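Local coordinates for protein putative TRAP PERIPLASMIC SOLUTE BINDING PROTEIN (Haemophilus influenzae, PDB 4PBQ) that binds L-gulonate in its cleft as a periplasmic solute-binding protein and probably delivers such sugar acids to a TRAP transporter, at residues A[147-152]-A[223-228]; A[162-167]-A[201-206]. All blocks are in the same frame, centred on the assembly; numbering follows the deposited sequence.

Contact 1 of 2, residues A[147-152]-A[223-228]; sequences RVISSN and YIIQSN. With 2UF (L-gulonate), chain D.
Strands 147-151 and 223-225 run antiparallel, 4.6 Å apart at 153°, and form a short ladder in the mixed sheet of this family 7 solute-binding protein. Ile149 and Ile225 are a hydrogen-bonded pair: Ile225 N donates to Ile149 O (2.7 Å, 175° at the hydrogen), and Ile149 N to Ile225 O. Ser151 and Tyr223 form the next such pair, with Ser150 and Ile224 as the non-hydrogen-bonded pair between them. Beta-branched residues suit these extended backbones. Val148 CG2 lies 3.7 Å from Ile224 CG2, the two side chains crossing obliquely against Tyr209 and Ile212 of helix 209-214. On the face of Ile149, Ile225 CD1 reaches Ser151 CB at 3.9 Å, the small serine letting the methyl come close. Tyr223 turns its ring edge to the backbone carbonyl of Asn152, CE2 lying 3.5 Å from Asn152 O. Gln226 centres an inverse gamma turn closed by Ser227 N on Ile225 O, so that this oxygen accepts two backbone bonds. The end of the Arg147 side chain leads away from 223-228, the turn about its CG-CD bond (chi3 79°) carrying the guanidinium to L-gulonate. A salt bridge from NE to Glu206 and a bond between NH1 and Ser232 OG help to orient it. Arg147 NH2 donates to ligand O6B at 3.0 Å, and Arg147 NH1 to the hydroxyl oxygen O5 at 2.9 Å.

Contact 2 of 2, residues A[162-167]-A[201-206]; sequences KGLRLR and VIDGQE. With 2UF (L-gulonate), chain D.
Arg167 meets the carboxylate of L-gulonate end-on, NH1 donating to O6B at 2.8 Å and NH2 to O6A at 2.9 Å, both nearly straight. This two-pronged grip, one nitrogen to each oxygen, is the characteristic arginine–carboxylate pairing of TRAP solute-binding proteins, and a planar guanidinium suits it because it offers parallel N-H groups. CG stands opposite the backbone N (chi1 176°) and the chain then bends at chi2, while Met188 O takes NE and so helps fix the rotation of the head. A water accepts from Arg167 NH1 and Glu206 N, joining the strands close to the ligand. Further out, Arg167 CB packs on Ile202 CD1 at 3.6 Å. The backbones are joined by a single bridge, Leu166 with Gly204, and Arg167 N donates to Gly204 O at 2.9 Å. Glycine suits this place because a CB here would crowd Leu166 CD1, which already lies 3.3 Å from Gly204 C. Beyond the bridge, Asp203 N donates to Arg165 O at 2.7 Å. The two side chains cross at about a right angle, and Arg165 holds the carboxylate side-on through NE and NH2, the planes turned 54° apart, while its NH1 donates to Lys200 O. NE and NH2 meet the oxygens from above the carboxylate plane. Lys153 forms a second salt bridge with Asp203 OD2, which, with Arg165, probably helps to balance this buried carboxylate. Asp203 OD2 also receives Arg165 N at 2.9 Å, on its anti side, whereas Asp203 OD1 takes Arg165 NH2 at 2.9 Å.

Both contacts are largely buried and reach the same mixed sheet, contact 2 through strand 204-208, the neighbour of strand 136-151; strand 165-168 instead pairs in parallel with 184-187. Contact 1 is an antiparallel ladder joined by backbone bonds, with apolar contacts between its valine and isoleucines; contact 2 has a single backbone bridge, and charged groups do much of the joining, with Arg165 at its partly exposed margin. Each sends one arginine to the same ligand: that of contact 1 reaches a hydroxyl as well as the carboxylate, that of contact 2 the carboxylate alone. The Arg147–Glu206 salt bridge joins the two contacts, as probably does a bond from Gln205 NE2 to Ser150 OG.

Contact 1 of 2, residues A[147-152]-A[223-228]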
# COMPACT_ATOMS: atom_id res chain seq x y z
N ARG A 147 1.78 5.50 -6.35
CA ARG A 147 1.85 6.69 -5.53
C ARG A 147 2.18 7.95 -6.35
O ARG A 147 3.01 7.91 -7.27
CB ARG A 147 2.89 6.48 -4.42
CG ARG A 147 2.57 5.28 -3.54
CD ARG A 147 3.61 4.99 -2.55
NE ARG A 147 3.60 5.84 -1.36
CZ ARG A 147 2.93 5.57 -0.25
NH1 ARG A 147 2.21 4.46 -0.16
NH2 ARG A 147 3.02 6.38 0.78
N VAL A 148 1.50 9.03 -6.01
CA VAL A 148 1.72 10.34 -6.64
C VAL A 148 2.11 11.34 -5.55
O VAL A 148 1.89 11.11 -4.36
CB VAL A 148 0.50 10.82 -7.47
CG1 VAL A 148 0.18 9.80 -8.53
CG2 VAL A 148 -0.72 11.07 -6.59
N ILE A 149 2.74 12.44 -5.95
CA ILE A 149 3.17 13.47 -5.00
C ILE A 149 2.17 14.61 -4.91
O ILE A 149 1.81 15.21 -5.92
CB ILE A 149 4.54 14.05 -5.42
CG1 ILE A 149 5.59 12.94 -5.45
CG2 ILE A 149 4.95 15.16 -4.47
CD1 ILE A 149 6.91 13.36 -6.10
N SER A 150 1.67 14.88 -3.71
CA SER A 150 0.87 16.05 -3.49
C SER A 150 1.75 17.13 -2.86
O SER A 150 2.68 16.82 -2.12
CB SER A 150 -0.34 15.75 -2.61
OG SER A 150 -0.00 15.42 -1.29
N SER A 151 1.46 18.39 -3.14
CA SER A 151 2.41 19.43 -2.82
C SER A 151 1.79 20.81 -2.85
O SER A 151 0.97 21.12 -3.72
CB SER A 151 3.56 19.38 -3.84
OG SER A 151 4.48 20.40 -3.56
N ASN A 152 2.23 21.68 -1.94
CA ASN A 152 1.87 23.10 -1.99
C ASN A 152 2.64 23.81 -3.09
O ASN A 152 2.28 24.91 -3.47
CB ASN A 152 2.21 23.80 -0.68
CG ASN A 152 1.40 23.29 0.49
OD1 ASN A 152 0.26 22.87 0.33
ND2 ASN A 152 1.98 23.35 1.67
N TYR A 223 -1.24 21.07 -5.68
CA TYR A 223 -0.65 20.35 -6.80
C TYR A 223 -0.57 18.87 -6.55
O TYR A 223 -0.23 18.41 -5.46
CB TYR A 223 0.75 20.90 -7.14
CG TYR A 223 0.75 22.37 -7.46
CD1 TYR A 223 0.39 22.82 -8.71
CD2 TYR A 223 1.07 23.30 -6.49
CE1 TYR A 223 0.38 24.18 -9.01
CE2 TYR A 223 1.05 24.66 -6.77
CZ TYR A 223 0.70 25.09 -8.03
OH TYR A 223 0.68 26.43 -8.32
N ILE A 224 -0.87 18.12 -7.60
CA ILE A 224 -0.68 16.68 -7.59
C ILE A 224 0.14 16.33 -8.79
O ILE A 224 -0.22 16.62 -9.94
CB ILE A 224 -2.03 15.92 -7.60
CG1 ILE A 224 -2.85 16.29 -6.37
CG2 ILE A 224 -1.79 14.42 -7.64
CD1 ILE A 224 -4.25 15.71 -6.34
N ILE A 225 1.30 15.75 -8.53
CA ILE A 225 2.24 15.43 -9.58
C ILE A 225 2.25 13.91 -9.82
O ILE A 225 2.59 13.13 -8.92
CB ILE A 225 3.63 15.96 -9.21
CG1 ILE A 225 3.57 17.48 -8.95
CG2 ILE A 225 4.62 15.61 -10.30
CD1 ILE A 225 3.30 17.91 -7.47
N GLN A 226 1.87 13.51 -11.03
CA GLN A 226 1.65 12.10 -11.35
C GLN A 226 2.93 11.31 -11.59
O GLN A 226 3.17 10.77 -12.67
CB GLN A 226 0.73 11.97 -12.53
CG GLN A 226 0.14 10.61 -12.72
CD GLN A 226 -0.83 10.60 -13.87
OE1 GLN A 226 -0.52 10.10 -14.96
NE2 GLN A 226 -1.99 11.21 -13.66
N SER A 227 3.73 11.22 -10.55
CA SER A 227 5.01 10.53 -10.61
C SER A 227 4.89 9.01 -10.77
O SER A 227 5.64 8.40 -11.51
CB SER A 227 5.83 10.87 -9.37
OG SER A 227 5.09 10.71 -8.17
N ASN A 228 3.92 8.41 -10.08
CA ASN A 228 3.75 6.96 -10.08
C ASN A 228 5.08 6.27 -9.81
O ASN A 228 5.44 5.30 -10.49
CB ASN A 228 3.12 6.48 -11.38
CG ASN A 228 1.71 7.01 -11.58
OD1 ASN A 228 1.05 7.36 -10.62
ND2 ASN A 228 1.24 7.05 -12.83
O6A 2UF D . 1.13 5.83 5.47
C6 2UF D . 1.31 5.69 4.25
O6B 2UF D . 1.64 6.59 3.46
C5 2UF D . 1.03 4.29 3.67
O5 2UF D . 0.64 4.44 2.32
C4 2UF D . 2.30 3.41 3.75
O4 2UF D . 2.63 3.16 5.12
C3 2UF D . 2.06 2.08 2.99
O3 2UF D . 0.81 1.42 3.39
C2 2UF D . 3.22 1.10 3.20
O2 2UF D . 3.04 0.11 2.20
C1 2UF D . 4.61 1.77 2.95
O1 2UF D . 5.60 0.74 3.01

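Contact 2 of 2, residues A[162-167]-A[201-206]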
# COMPACT_ATOMS: atom_id res chain seq x y z
N LYS A 162 14.52 20.30 -5.18
CA LYS A 162 15.47 20.90 -4.24
C LYS A 162 14.75 21.84 -3.26
O LYS A 162 14.02 22.73 -3.67
CB LYS A 162 16.59 21.63 -4.99
CG LYS A 162 17.63 22.26 -4.09
CD LYS A 162 18.75 22.91 -4.90
CE LYS A 162 19.77 21.88 -5.38
NZ LYS A 162 20.62 21.35 -4.27
N GLY A 163 14.93 21.61 -1.97
CA GLY A 163 14.25 22.42 -0.97
C GLY A 163 12.89 21.84 -0.57
O GLY A 163 12.31 22.27 0.42
N LEU A 164 12.39 20.88 -1.33
CA LEU A 164 11.07 20.30 -1.05
C LEU A 164 11.11 19.46 0.22
O LEU A 164 12.00 18.63 0.37
CB LEU A 164 10.61 19.43 -2.21
CG LEU A 164 9.18 18.90 -2.07
CD1 LEU A 164 8.15 20.03 -2.12
CD2 LEU A 164 8.92 17.85 -3.14
N ARG A 165 10.15 19.68 1.12
CA ARG A 165 10.03 18.89 2.35
C ARG A 165 8.82 17.99 2.23
O ARG A 165 7.69 18.47 2.12
CB ARG A 165 9.90 19.82 3.56
CG ARG A 165 11.12 20.75 3.75
CD ARG A 165 10.81 21.93 4.65
NE ARG A 165 9.62 22.64 4.22
CZ ARG A 165 8.86 23.38 5.03
NH1 ARG A 165 9.18 23.54 6.31
NH2 ARG A 165 7.77 23.96 4.56
N LEU A 166 9.06 16.69 2.21
CA LEU A 166 7.97 15.75 1.97
C LEU A 166 7.85 14.79 3.12
O LEU A 166 8.84 14.18 3.53
CB LEU A 166 8.25 14.98 0.69
CG LEU A 166 7.10 14.66 -0.25
CD1 LEU A 166 6.45 15.96 -0.77
CD2 LEU A 166 7.57 13.80 -1.42
N ARG A 167 6.64 14.64 3.66
CA ARG A 167 6.41 13.53 4.56
C ARG A 167 6.57 12.24 3.79
O ARG A 167 6.11 12.12 2.65
CB ARG A 167 5.01 13.57 5.17
CG ARG A 167 4.67 12.39 6.03
CD ARG A 167 3.96 11.30 5.27
NE ARG A 167 3.60 10.17 6.11
CZ ARG A 167 3.01 9.08 5.64
NH1 ARG A 167 2.72 8.98 4.34
NH2 ARG A 167 2.71 8.09 6.46
N VAL A 201 5.60 22.39 8.41
CA VAL A 201 6.76 21.55 8.65
C VAL A 201 7.13 20.77 7.40
O VAL A 201 8.28 20.42 7.20
CB VAL A 201 6.50 20.58 9.84
CG1 VAL A 201 7.62 19.60 10.01
CG2 VAL A 201 6.30 21.39 11.12
N ILE A 202 6.12 20.49 6.58
CA ILE A 202 6.33 19.82 5.31
C ILE A 202 5.58 20.60 4.24
O ILE A 202 4.70 21.40 4.55
CB ILE A 202 5.79 18.37 5.33
CG1 ILE A 202 4.31 18.34 5.72
CG2 ILE A 202 6.64 17.47 6.31
CD1 ILE A 202 3.70 16.92 5.71
N ASP A 203 5.92 20.34 2.99
CA ASP A 203 5.27 20.96 1.83
C ASP A 203 4.27 20.02 1.16
O ASP A 203 3.39 20.47 0.41
CB ASP A 203 6.30 21.33 0.80
CG ASP A 203 7.30 22.33 1.32
OD1 ASP A 203 6.86 23.37 1.84
OD2 ASP A 203 8.52 22.05 1.22
N GLY A 204 4.42 18.72 1.41
CA GLY A 204 3.56 17.73 0.79
C GLY A 204 3.85 16.33 1.28
O GLY A 204 4.53 16.09 2.30
N GLN A 205 3.27 15.37 0.57
CA GLN A 205 3.37 13.97 0.92
C GLN A 205 3.21 13.16 -0.37
O GLN A 205 3.12 13.74 -1.45
CB GLN A 205 2.31 13.57 1.99
CG GLN A 205 0.86 13.72 1.56
CD GLN A 205 0.31 12.51 0.82
OE1 GLN A 205 0.31 11.40 1.34
NE2 GLN A 205 -0.10 12.71 -0.43
N GLU A 206 3.19 11.83 -0.27
CA GLU A 206 2.99 11.00 -1.46
C GLU A 206 2.18 9.75 -1.09
O GLU A 206 2.37 9.16 -0.04
CB GLU A 206 4.31 10.68 -2.17
CG GLU A 206 5.44 10.19 -1.29
CD GLU A 206 5.29 8.73 -0.90
OE1 GLU A 206 5.29 7.87 -1.82
OE2 GLU A 206 5.17 8.45 0.32
O6A 2UF D . 1.13 5.83 5.47
C6 2UF D . 1.31 5.69 4.25
O6B 2UF D . 1.64 6.59 3.46
C5 2UF D . 1.03 4.29 3.67
O5 2UF D . 0.64 4.44 2.32
C4 2UF D . 2.30 3.41 3.75
O4 2UF D . 2.63 3.16 5.12
C3 2UF D . 2.06 2.08 2.99
O3 2UF D . 0.81 1.42 3.39
C2 2UF D . 3.22 1.10 3.20
O2 2UF D . 3.04 0.11 2.20
C1 2UF D . 4.61 1.77 2.95
O1 2UF D . 5.60 0.74 3.01
O HOH W 1 4.10 10.36 2.06